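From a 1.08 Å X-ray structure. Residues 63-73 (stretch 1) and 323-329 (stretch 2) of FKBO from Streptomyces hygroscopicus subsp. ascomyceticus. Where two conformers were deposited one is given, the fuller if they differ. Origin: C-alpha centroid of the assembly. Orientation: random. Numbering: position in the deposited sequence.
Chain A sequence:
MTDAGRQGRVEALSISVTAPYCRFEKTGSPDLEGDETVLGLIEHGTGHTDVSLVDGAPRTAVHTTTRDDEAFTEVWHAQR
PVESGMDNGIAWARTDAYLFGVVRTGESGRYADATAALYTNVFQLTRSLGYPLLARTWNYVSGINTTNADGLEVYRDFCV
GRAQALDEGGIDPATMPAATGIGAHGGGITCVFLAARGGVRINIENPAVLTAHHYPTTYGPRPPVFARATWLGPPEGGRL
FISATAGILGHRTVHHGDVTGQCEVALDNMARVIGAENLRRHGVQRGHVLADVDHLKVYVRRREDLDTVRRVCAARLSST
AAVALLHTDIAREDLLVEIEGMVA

Stretch 1 (63-73) HTTTRDDEAFT
Stretch 2 (323-329) VALLHTD

Two hydrogen bonds centred on His327 join the stretches. The backbone N of His327 donates to OG1 of Thr65 at 3.0 Å, nearly linear at 168°, and OG1 of Thr66 lies 2.7 Å from ND1 of His327, close to the plane of the imidazole at its edge. Consecutive threonines thus engage the main chain and the side chain of one histidine. Thr65 (chi1 -161°, t) and Thr66 (chi1 61°, p) differ in rotamer; His327 holds chi1 at 175° (t) and chi2 at -147°. Thr65 OG1 also donates to OE1 of Glu70 at 2.7 Å, so its small hydroxyl relays between the His327 amide and a carboxylate.

The register is set here, with the CA atoms of Thr65 and His327 4.6 Å apart. The stretches run in opposite directions overall, from Thr65 beside His327 to Phe72 beside Ala324. Thr65 is extended (phi/psi -152/175), and its CA lies 3.4 Å from O of His327 in a CA-H...O contact (171° at the hydrogen). Its neighbours Thr64 (-104/5) and Thr66 (-118/1) are not extended. Residues 323-327 form a strand, from -134/127 at Val323 to -89/104 at His327.

Beyond Thr66, stretch 1 turns through a 3-10 segment, 68-70, in which Glu70 N donates to Arg67 O and Ala71 N to Asp68 O, both at 3.0 Å. Exposed Arg67 braces this turn through a salt bridge, NH2 to Asp69 OD2 at 2.9 Å, and NE donates to Asp69 OD1 at 3.0 Å. Glu70 (chi1 -71°, m; chi2 166°, t; chi3 -14°) directs its CB toward stretch 2, but water fills the gap: water 1 donates to O of Glu70 (2.8 Å) and O of Leu325 (2.7 Å), whereas water 2 donates to Leu325 O at 3.1 Å and, weakly, to Glu70 OE2 at 2.9 Å.

Apolar packing completes the contact, which buries 473 Å² over both sides; His327 and Leu326 are the most covered (80 and 78 Å²). Phe72 (-162/167; chi1 75°, p; chi2 -79°), buried and in a strand, directs its CA-to-CB bond toward stretch 2. The short methyl of Ala324 fits over one ring face, CB 3.9 Å from the centroid and 3.5 Å from Phe72 CE1, a CH-pi contact. Buried Leu326 (chi1 -67°, m; chi2 166°, t) is long enough to place CD2 at the ring edge, 4.0 Å from Phe72 CE1 and 3.7 Å from Thr65 CB, bridging the aromatic and threonine regions. Farther along, O of buried Thr64 (chi1 48°, p) packs against CB of Leu326 at 3.5 Å and CB of buried Thr328 (chi1 -160°, t) at 3.4 Å.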

# COMPACT_ATOMS: atom_id res chain seq x y z
N HIS A 63 13.57 0.42 2.72
CA HIS A 63 14.30 1.60 3.21
C HIS A 63 13.39 2.83 3.11
O HIS A 63 13.57 3.70 2.26
CB HIS A 63 15.60 1.76 2.44
CG HIS A 63 16.55 2.76 3.04
ND1 HIS A 63 17.87 2.84 2.65
CD2 HIS A 63 16.36 3.73 3.97
CE1 HIS A 63 18.45 3.81 3.34
NE2 HIS A 63 17.55 4.36 4.15
N THR A 64 12.42 2.86 4.01
CA THR A 64 11.35 3.86 3.95
C THR A 64 11.49 4.99 4.97
O THR A 64 10.62 5.86 5.04
CB THR A 64 10.00 3.20 4.11
OG1 THR A 64 10.08 2.31 5.23
CG2 THR A 64 9.62 2.44 2.83
N THR A 65 12.60 5.02 5.72
CA THR A 65 12.87 6.18 6.56
C THR A 65 14.37 6.36 6.78
O THR A 65 15.16 5.55 6.30
CB THR A 65 12.05 6.14 7.86
OG1 THR A 65 12.01 7.49 8.40
CG2 THR A 65 12.63 5.12 8.85
N THR A 66 14.74 7.44 7.45
CA THR A 66 16.13 7.88 7.52
C THR A 66 16.69 7.89 8.93
O THR A 66 17.85 8.26 9.11
CB THR A 66 16.31 9.27 6.89
OG1 THR A 66 15.51 10.20 7.61
CG2 THR A 66 15.91 9.26 5.41
N ARG A 67 15.89 7.51 9.92
CA ARG A 67 16.38 7.40 11.31
C ARG A 67 15.99 6.03 11.86
O ARG A 67 14.83 5.59 11.72
CB ARG A 67 15.75 8.44 12.21
CG ARG A 67 16.17 9.86 11.95
CD ARG A 67 15.40 10.77 12.88
NE ARG A 67 15.68 10.48 14.29
CZ ARG A 67 16.68 11.00 14.99
NH1 ARG A 67 17.51 11.88 14.42
NH2 ARG A 67 16.85 10.67 16.26
N ASP A 68 16.92 5.37 12.56
CA ASP A 68 16.63 4.06 13.13
C ASP A 68 15.51 4.12 14.16
O ASP A 68 14.76 3.14 14.33
CB ASP A 68 17.87 3.46 13.76
CG ASP A 68 18.76 2.79 12.75
OD1 ASP A 68 18.29 2.58 11.62
OD2 ASP A 68 19.92 2.46 13.11
N ASP A 69 15.36 5.25 14.84
CA ASP A 69 14.33 5.34 15.88
C ASP A 69 12.91 5.45 15.28
O ASP A 69 11.93 5.45 16.01
CB ASP A 69 14.63 6.42 16.94
CG ASP A 69 14.58 7.84 16.43
OD1 ASP A 69 14.18 8.10 15.28
OD2 ASP A 69 14.95 8.73 17.23
N GLU A 70 12.81 5.48 13.95
CA GLU A 70 11.52 5.42 13.26
C GLU A 70 11.25 4.04 12.66
O GLU A 70 10.21 3.82 12.03
CB GLU A 70 11.47 6.49 12.17
CG GLU A 70 11.36 7.84 12.81
CD GLU A 70 11.64 9.00 11.88
OE1 GLU A 70 12.19 8.79 10.77
OE2 GLU A 70 11.29 10.14 12.28
N ALA A 71 12.20 3.12 12.82
CA ALA A 71 12.01 1.79 12.26
C ALA A 71 10.93 1.06 13.02
O ALA A 71 10.79 1.24 14.23
CB ALA A 71 13.32 1.00 12.31
N PHE A 72 10.16 0.22 12.33
CA PHE A 72 9.17 -0.63 12.98
C PHE A 72 8.81 -1.74 12.02
O PHE A 72 9.17 -1.68 10.83
CB PHE A 72 7.90 0.17 13.39
CG PHE A 72 7.00 0.50 12.23
CD1 PHE A 72 7.30 1.55 11.36
CD2 PHE A 72 5.86 -0.25 11.99
CE1 PHE A 72 6.46 1.82 10.29
CE2 PHE A 72 5.03 0.01 10.93
CZ PHE A 72 5.33 1.06 10.07
N THR A 73 8.12 -2.77 12.51
CA THR A 73 7.67 -3.87 11.66
C THR A 73 6.16 -3.82 11.47
O THR A 73 5.37 -3.72 12.43
CB THR A 73 8.06 -5.22 12.27
OG1 THR A 73 9.47 -5.22 12.47
CG2 THR A 73 7.72 -6.39 11.34
N VAL A 323 0.03 4.89 14.74
CA VAL A 323 0.43 5.81 13.68
C VAL A 323 1.95 5.79 13.59
O VAL A 323 2.62 5.91 14.60
CB VAL A 323 -0.09 7.25 13.96
CG1 VAL A 323 0.30 8.17 12.85
CG2 VAL A 323 -1.61 7.29 14.14
N ALA A 324 2.46 5.55 12.39
CA ALA A 324 3.90 5.55 12.15
C ALA A 324 4.24 6.58 11.10
O ALA A 324 3.73 6.53 9.98
CB ALA A 324 4.35 4.18 11.67
N LEU A 325 5.13 7.51 11.45
CA LEU A 325 5.61 8.50 10.48
C LEU A 325 6.91 8.00 9.86
O LEU A 325 7.77 7.48 10.57
CB LEU A 325 5.81 9.88 11.13
CG LEU A 325 4.58 10.81 11.07
CD1 LEU A 325 3.46 10.27 11.93
CD2 LEU A 325 4.92 12.23 11.46
N LEU A 326 7.03 8.14 8.55
CA LEU A 326 8.19 7.67 7.79
C LEU A 326 8.66 8.82 6.90
O LEU A 326 7.86 9.40 6.16
CB LEU A 326 7.80 6.46 6.94
CG LEU A 326 7.45 5.19 7.75
CD1 LEU A 326 6.76 4.16 6.85
CD2 LEU A 326 8.70 4.59 8.39
N HIS A 327 9.96 9.10 6.95
CA HIS A 327 10.56 10.18 6.19
C HIS A 327 10.98 9.64 4.83
O HIS A 327 11.99 8.91 4.75
CB HIS A 327 11.76 10.71 6.94
CG HIS A 327 12.51 11.75 6.19
ND1 HIS A 327 13.87 11.90 6.30
CD2 HIS A 327 12.08 12.66 5.28
CE1 HIS A 327 14.24 12.88 5.50
NE2 HIS A 327 13.18 13.36 4.87
N THR A 328 10.22 9.94 3.77
CA THR A 328 10.51 9.40 2.45
C THR A 328 9.73 10.20 1.40
O THR A 328 8.79 10.93 1.72
CB THR A 328 10.16 7.90 2.42
OG1 THR A 328 10.85 7.28 1.33
CG2 THR A 328 8.65 7.67 2.31
N ASP A 329 10.15 10.07 0.15
CA ASP A 329 9.55 10.83 -0.94
C ASP A 329 8.20 10.28 -1.40
O ASP A 329 7.86 9.12 -1.14
CB ASP A 329 10.51 10.86 -2.13
CG ASP A 329 11.72 11.77 -1.92
OD1 ASP A 329 11.84 12.46 -0.90
OD2 ASP A 329 12.55 11.86 -2.83
O HOH W 1 7.86 5.25 12.15
O HOH W 2 8.53 9.31 12.89